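Local coordinates for protein transcriptional regulator, LacI family (Lactobacillus brevis, PDB 3JY6) that probably binds cis-regulatory DNA as a transcription factor of the LacI family, here represented by its periplasmic-binding-protein-like regulatory domain, at residues D18-F21 against S22-F26; I49-E52 against K53-R57. All coordinates share one frame; numbering follows the deposited sequence.

Interaction 1 of 2, residues D18-F21 against S22-F26; sequences DDYF and STELF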
loop_
_atom_site.group_PDB
_atom_site.type_symbol
_atom_site.label_atom_id
_atom_site.label_comp_id
_atom_site.label_asym_id
_atom_site.label_seq_id
_atom_site.Cartn_x
_atom_site.Cartn_y
_atom_site.Cartn_z
ATOM N N ASP A 18 3.701 -4.198 -0.113
ATOM C CA ASP A 18 2.448 -4.116 -0.874
ATOM C C ASP A 18 1.260 -4.275 0.060
ATOM O O ASP A 18 0.139 -3.933 -0.301
ATOM C CB ASP A 18 2.352 -5.207 -1.934
ATOM C CG ASP A 18 3.312 -4.997 -3.072
ATOM O OD1 ASP A 18 3.441 -3.840 -3.554
ATOM O OD2 ASP A 18 3.932 -5.998 -3.498
ATOM N N ASP A 19 1.509 -4.821 1.247
ATOM C CA ASP A 19 0.446 -5.023 2.223
ATOM C C ASP A 19 0.179 -3.725 2.970
ATOM O O ASP A 19 1.076 -3.160 3.588
ATOM C CB ASP A 19 0.814 -6.110 3.250
ATOM C CG ASP A 19 1.120 -7.456 2.608
ATOM O OD1 ASP A 19 0.609 -7.718 1.499
ATOM O OD2 ASP A 19 1.861 -8.263 3.219
ATOM N N TYR A 20 -1.063 -3.262 2.911
ATOM C CA TYR A 20 -1.457 -2.043 3.605
ATOM C C TYR A 20 -1.127 -2.201 5.098
ATOM O O TYR A 20 -0.777 -1.231 5.769
ATOM C CB TYR A 20 -2.954 -1.823 3.400
ATOM C CG TYR A 20 -3.572 -0.713 4.219
ATOM C CD1 TYR A 20 -3.501 0.620 3.811
ATOM C CD2 TYR A 20 -4.267 -1.004 5.387
ATOM C CE1 TYR A 20 -4.114 1.630 4.545
ATOM C CE2 TYR A 20 -4.882 -0.004 6.129
ATOM C CZ TYR A 20 -4.803 1.310 5.700
ATOM O OH TYR A 20 -5.427 2.302 6.431
ATOM N N PHE A 21 -1.243 -3.430 5.604
ATOM C CA PHE A 21 -0.951 -3.727 7.006
ATOM C C PHE A 21 0.468 -3.290 7.377
ATOM O O PHE A 21 0.709 -2.797 8.473
ATOM C CB PHE A 21 -1.083 -5.233 7.269
ATOM C CG PHE A 21 -0.773 -5.638 8.688
ATOM C CD1 PHE A 21 -1.763 -5.611 9.668
ATOM C CD2 PHE A 21 0.517 -6.041 9.048
ATOM C CE1 PHE A 21 -1.482 -5.982 10.989
ATOM C CE2 PHE A 21 0.815 -6.414 10.366
ATOM C CZ PHE A 21 -0.189 -6.386 11.345
ATOM N N SER A 22 1.401 -3.488 6.456
ATOM C CA SER A 22 2.792 -3.141 6.687
ATOM C C SER A 22 3.068 -1.651 6.670
ATOM O O SER A 22 3.736 -1.125 7.559
ATOM C CB SER A 22 3.681 -3.821 5.646
ATOM O OG SER A 22 3.730 -5.207 5.890
ATOM N N THR A 23 2.564 -0.967 5.655
ATOM C CA THR A 23 2.801 0.458 5.557
ATOM C C THR A 23 2.164 1.210 6.703
ATOM O O THR A 23 2.724 2.194 7.155
ATOM C CB THR A 23 2.308 1.018 4.218
ATOM O OG1 THR A 23 0.940 0.645 4.009
ATOM C CG2 THR A 23 3.167 0.485 3.090
ATOM N N GLU A 24 1.007 0.746 7.173
ATOM C CA GLU A 24 0.325 1.395 8.302
ATOM C C GLU A 24 1.122 1.080 9.551
ATOM O O GLU A 24 1.284 1.926 10.430
ATOM C CB GLU A 24 -1.112 0.866 8.511
ATOM C CG GLU A 24 -2.179 1.573 7.708
ATOM C CD GLU A 24 -2.291 3.031 8.095
ATOM O OE1 GLU A 24 -2.732 3.320 9.227
ATOM O OE2 GLU A 24 -1.919 3.901 7.281
ATOM N N LEU A 25 1.571 -0.167 9.646
ATOM C CA LEU A 25 2.367 -0.597 10.789
ATOM C C LEU A 25 3.501 0.403 10.926
ATOM O O LEU A 25 3.730 0.956 12.002
ATOM C CB LEU A 25 2.957 -1.988 10.555
ATOM C CG LEU A 25 3.583 -2.626 11.784
ATOM C CD1 LEU A 25 2.467 -3.162 12.647
ATOM C CD2 LEU A 25 4.503 -3.756 11.385
ATOM N N PHE A 26 4.202 0.628 9.820
ATOM C CA PHE A 26 5.315 1.572 9.796
ATOM C C PHE A 26 4.917 2.990 10.203
ATOM O O PHE A 26 5.680 3.682 10.885
ATOM C CB PHE A 26 5.952 1.627 8.417
ATOM C CG PHE A 26 7.195 2.468 8.366
ATOM C CD1 PHE A 26 8.359 2.073 9.037
ATOM C CD2 PHE A 26 7.210 3.655 7.641
ATOM C CE1 PHE A 26 9.531 2.852 8.980
ATOM C CE2 PHE A 26 8.372 4.441 7.576
ATOM C CZ PHE A 26 9.541 4.036 8.249
#

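Interaction 2 of 2, residues I49-E52 against K53-R57; sequences IERE and KTLLR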
loop_
_atom_site.group_PDB
_atom_site.type_symbol
_atom_site.label_atom_id
_atom_site.label_comp_id
_atom_site.label_asym_id
_atom_site.label_seq_id
_atom_site.Cartn_x
_atom_site.Cartn_y
_atom_site.Cartn_z
ATOM N N ILE A 49 12.731 -14.866 2.120
ATOM C CA ILE A 49 13.467 -15.076 3.359
ATOM C C ILE A 49 14.963 -14.876 3.146
ATOM O O ILE A 49 15.690 -14.566 4.084
ATOM C CB ILE A 49 13.190 -16.488 3.948
ATOM C CG1 ILE A 49 13.956 -16.669 5.267
ATOM C CG2 ILE A 49 13.594 -17.565 2.953
ATOM C CD1 ILE A 49 13.533 -15.723 6.367
ATOM N N GLU A 50 15.423 -15.054 1.910
ATOM C CA GLU A 50 16.835 -14.846 1.592
ATOM C C GLU A 50 17.096 -13.342 1.524
ATOM O O GLU A 50 18.128 -12.841 1.981
ATOM C CB GLU A 50 17.188 -15.485 0.247
ATOM C CG GLU A 50 17.461 -16.976 0.327
ATOM C CD GLU A 50 18.386 -17.325 1.481
ATOM O OE1 GLU A 50 17.886 -17.516 2.609
ATOM O OE2 GLU A 50 19.611 -17.391 1.266
ATOM N N ARG A 51 16.139 -12.625 0.944
ATOM C CA ARG A 51 16.240 -11.181 0.822
ATOM C C ARG A 51 16.362 -10.619 2.231
ATOM O O ARG A 51 17.198 -9.761 2.515
ATOM C CB ARG A 51 14.992 -10.630 0.132
ATOM C CG ARG A 51 14.963 -9.116 -0.019
ATOM C CD ARG A 51 16.203 -8.572 -0.724
ATOM N NE ARG A 51 16.137 -7.121 -0.863
ATOM C CZ ARG A 51 17.165 -6.346 -1.202
ATOM N NH1 ARG A 51 18.359 -6.881 -1.443
ATOM N NH2 ARG A 51 16.999 -5.028 -1.288
ATOM N N GLU A 52 15.523 -11.133 3.118
ATOM C CA GLU A 52 15.518 -10.698 4.500
ATOM C C GLU A 52 16.901 -10.830 5.160
ATOM O O GLU A 52 17.336 -9.933 5.890
ATOM C CB GLU A 52 14.473 -11.503 5.271
ATOM C CG GLU A 52 14.354 -11.146 6.724
ATOM C CD GLU A 52 13.014 -11.570 7.319
ATOM O OE1 GLU A 52 12.838 -11.425 8.541
ATOM O OE2 GLU A 52 12.134 -12.040 6.564
ATOM N N LYS A 53 17.589 -11.937 4.898
ATOM C CA LYS A 53 18.910 -12.177 5.486
ATOM C C LYS A 53 19.925 -11.127 5.077
ATOM O O LYS A 53 20.733 -10.674 5.899
ATOM C CB LYS A 53 19.436 -13.565 5.103
ATOM C CG LYS A 53 18.846 -14.699 5.909
ATOM C CD LYS A 53 19.269 -16.038 5.327
ATOM C CE LYS A 53 18.718 -17.171 6.151
ATOM N NZ LYS A 53 19.238 -17.088 7.535
ATOM N N THR A 54 19.900 -10.726 3.810
ATOM C CA THR A 54 20.857 -9.715 3.391
ATOM C C THR A 54 20.468 -8.372 3.984
ATOM O O THR A 54 21.334 -7.558 4.272
ATOM C CB THR A 54 20.995 -9.622 1.852
ATOM O OG1 THR A 54 20.406 -8.405 1.375
ATOM C CG2 THR A 54 20.377 -10.837 1.185
ATOM N N LEU A 55 19.175 -8.139 4.206
ATOM C CA LEU A 55 18.760 -6.871 4.807
ATOM C C LEU A 55 19.275 -6.842 6.253
ATOM O O LEU A 55 19.817 -5.833 6.718
ATOM C CB LEU A 55 17.237 -6.727 4.780
ATOM C CG LEU A 55 16.589 -6.543 3.400
ATOM C CD1 LEU A 55 15.073 -6.355 3.561
ATOM C CD2 LEU A 55 17.190 -5.337 2.701
ATOM N N LEU A 56 19.118 -7.961 6.953
ATOM C CA LEU A 56 19.585 -8.049 8.333
ATOM C C LEU A 56 21.113 -7.869 8.410
ATOM O O LEU A 56 21.627 -7.210 9.316
ATOM C CB LEU A 56 19.193 -9.403 8.939
ATOM C CG LEU A 56 17.737 -9.622 9.396
ATOM C CD1 LEU A 56 17.528 -11.122 9.658
ATOM C CD2 LEU A 56 17.434 -8.781 10.634
ATOM N N ARG A 57 21.837 -8.455 7.463
ATOM C CA ARG A 57 23.294 -8.338 7.464
ATOM C C ARG A 57 23.692 -6.891 7.246
ATOM O O ARG A 57 24.722 -6.440 7.738
ATOM C CB ARG A 57 23.922 -9.210 6.373
ATOM C CG ARG A 57 23.863 -10.721 6.632
ATOM C CD ARG A 57 24.589 -11.476 5.515
ATOM N NE ARG A 57 23.789 -12.555 4.943
ATOM C CZ ARG A 57 23.688 -13.775 5.462
ATOM N NH1 ARG A 57 24.341 -14.090 6.575
ATOM N NH2 ARG A 57 22.937 -14.686 4.860
#

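Interaction 1 of 2, residues D18-F21 against S22-F26
Tyr20 and Glu24, one helical turn apart, lie side by side and point the same way. CG of Glu24 sits over one face of the tyrosine ring, 3.6 Å from its centroid and displaced toward the rim on the CZ side, a CH-pi contact. The glutamate chain bends at chi2 (-63°), which turns its carboxylate alongside the phenol, the two planes only 14° apart. Between the same residues runs a main-chain bond, Glu24 N to Tyr20 O at 3.0 Å. This carbonyl oxygen is gripped twice: the Thr23 hydroxyl donates to it as well, OG1 to Tyr20 O 3.1 Å, from the same face of the carbonyl plane. With OG1 held between its own backbone N and carbonyl carbon (chi1 53°), Thr23 folds its hydroxyl back onto the preceding turn and satisfies it there.

Asp19 occupies the N-cap position, yet its carboxylate makes no capping bond; its carbonyl oxygen instead takes Ser22 N at 2.9 Å, and Thr23 N more weakly. Leu25 N closes the next turn on Phe21 O at 3.0 Å, while CE2 of Phe21 approaches CD1 of Leu25 in loose apolar contact. The buried hydroxyl of Ser22 is satisfied by a hydrogen bond to Gln70 OE1, at the end of strand 66-70.

The contact spans the N-terminal start of helix 20-34, with the two residues leading into it; this is the crossover helix of the beta-alpha-beta unit between strands 9-14 and 39-44. Phe21 reaches Pro236 and Met239 of helix 236-251, Ser22 and Phe26 pack on strand 9-14, and the Asp18 and Thr23 side chains meet Thr23 and Asp18, respectively, of the second subunit.

Interaction 2 of 2, residues I49-E52 against K53-R57
Arg51 sends CG anti to its backbone N (chi1 178°) and then bends at chi2 (54°), a course that carries the guanidinium forward along the helix to Leu55. There CD2 of Leu55 lies over one face of the guanidinium, 3.9 Å above its plane and offset toward the rim, with NH2 of Arg51 4.0 Å from that methyl. The same group passes the Thr54 side chain at an angle, NH1 of Arg51 standing 3.8 Å from OG1 of Thr54. The main chain also links Arg51 and Leu55, Leu55 N bonding to Arg51 O at 3.1 Å. With an alanine in place of Arg51 the guanidinium is gone, which would probably leave CD2 of Leu55 without its flat cover on that side and Glu34 of the second subunit without its weak, distant charge partner.

These turns open helix 49-60, which follows strand 39-44 and leads into strand 66-70 in the alternating beta-alpha fold of a periplasmic-binding-protein-like domain. Its inner side carries Glu52 and Leu56, joined by Leu56 N to Glu52 O at 2.9 Å. The Glu52 chain, extended beyond CG, delivers its buried carboxylate to the loop after strand 66-70, where OE1 bonds Ser73 OG and OE2 the backbone N of Phe72. Leu56 packs on Leu67, Ile81 and Leu82.

On another side, Glu50 and Lys53 meet through the lysine's aliphatic part: OE1 of Glu50 lies 3.4 Å from CD of Lys53, whereas NZ of Lys53 is 5.1 Å from that oxygen, too far for a salt bridge although the opposite charges may still attract. The first two backbone bonds here are weak, Lys53 N reaching Ile49 O at 3.3 Å and Thr54 N reaching Glu50 O.

Interactions 1 and 2 come in series along the chain, at the starts of two successive helices, 20-34 and 49-60, with strand 39-44 between them. Their centres are 19 Å apart and their nearest atoms about 11 Å, so they do not touch. Both helices serve the same six-stranded parallel sheet, in which strand 9-14 lies between strands 39-44 and 66-70. Interaction 1 lies nearer the middle of the chain, about 9 Å from its centre, and interaction 2 farther out at about 20 Å. The end of strand 66-70 and its following loop receive polar side chains from both helix starts. Each also approaches the second subunit, placing this half of the protein at the dimer interface.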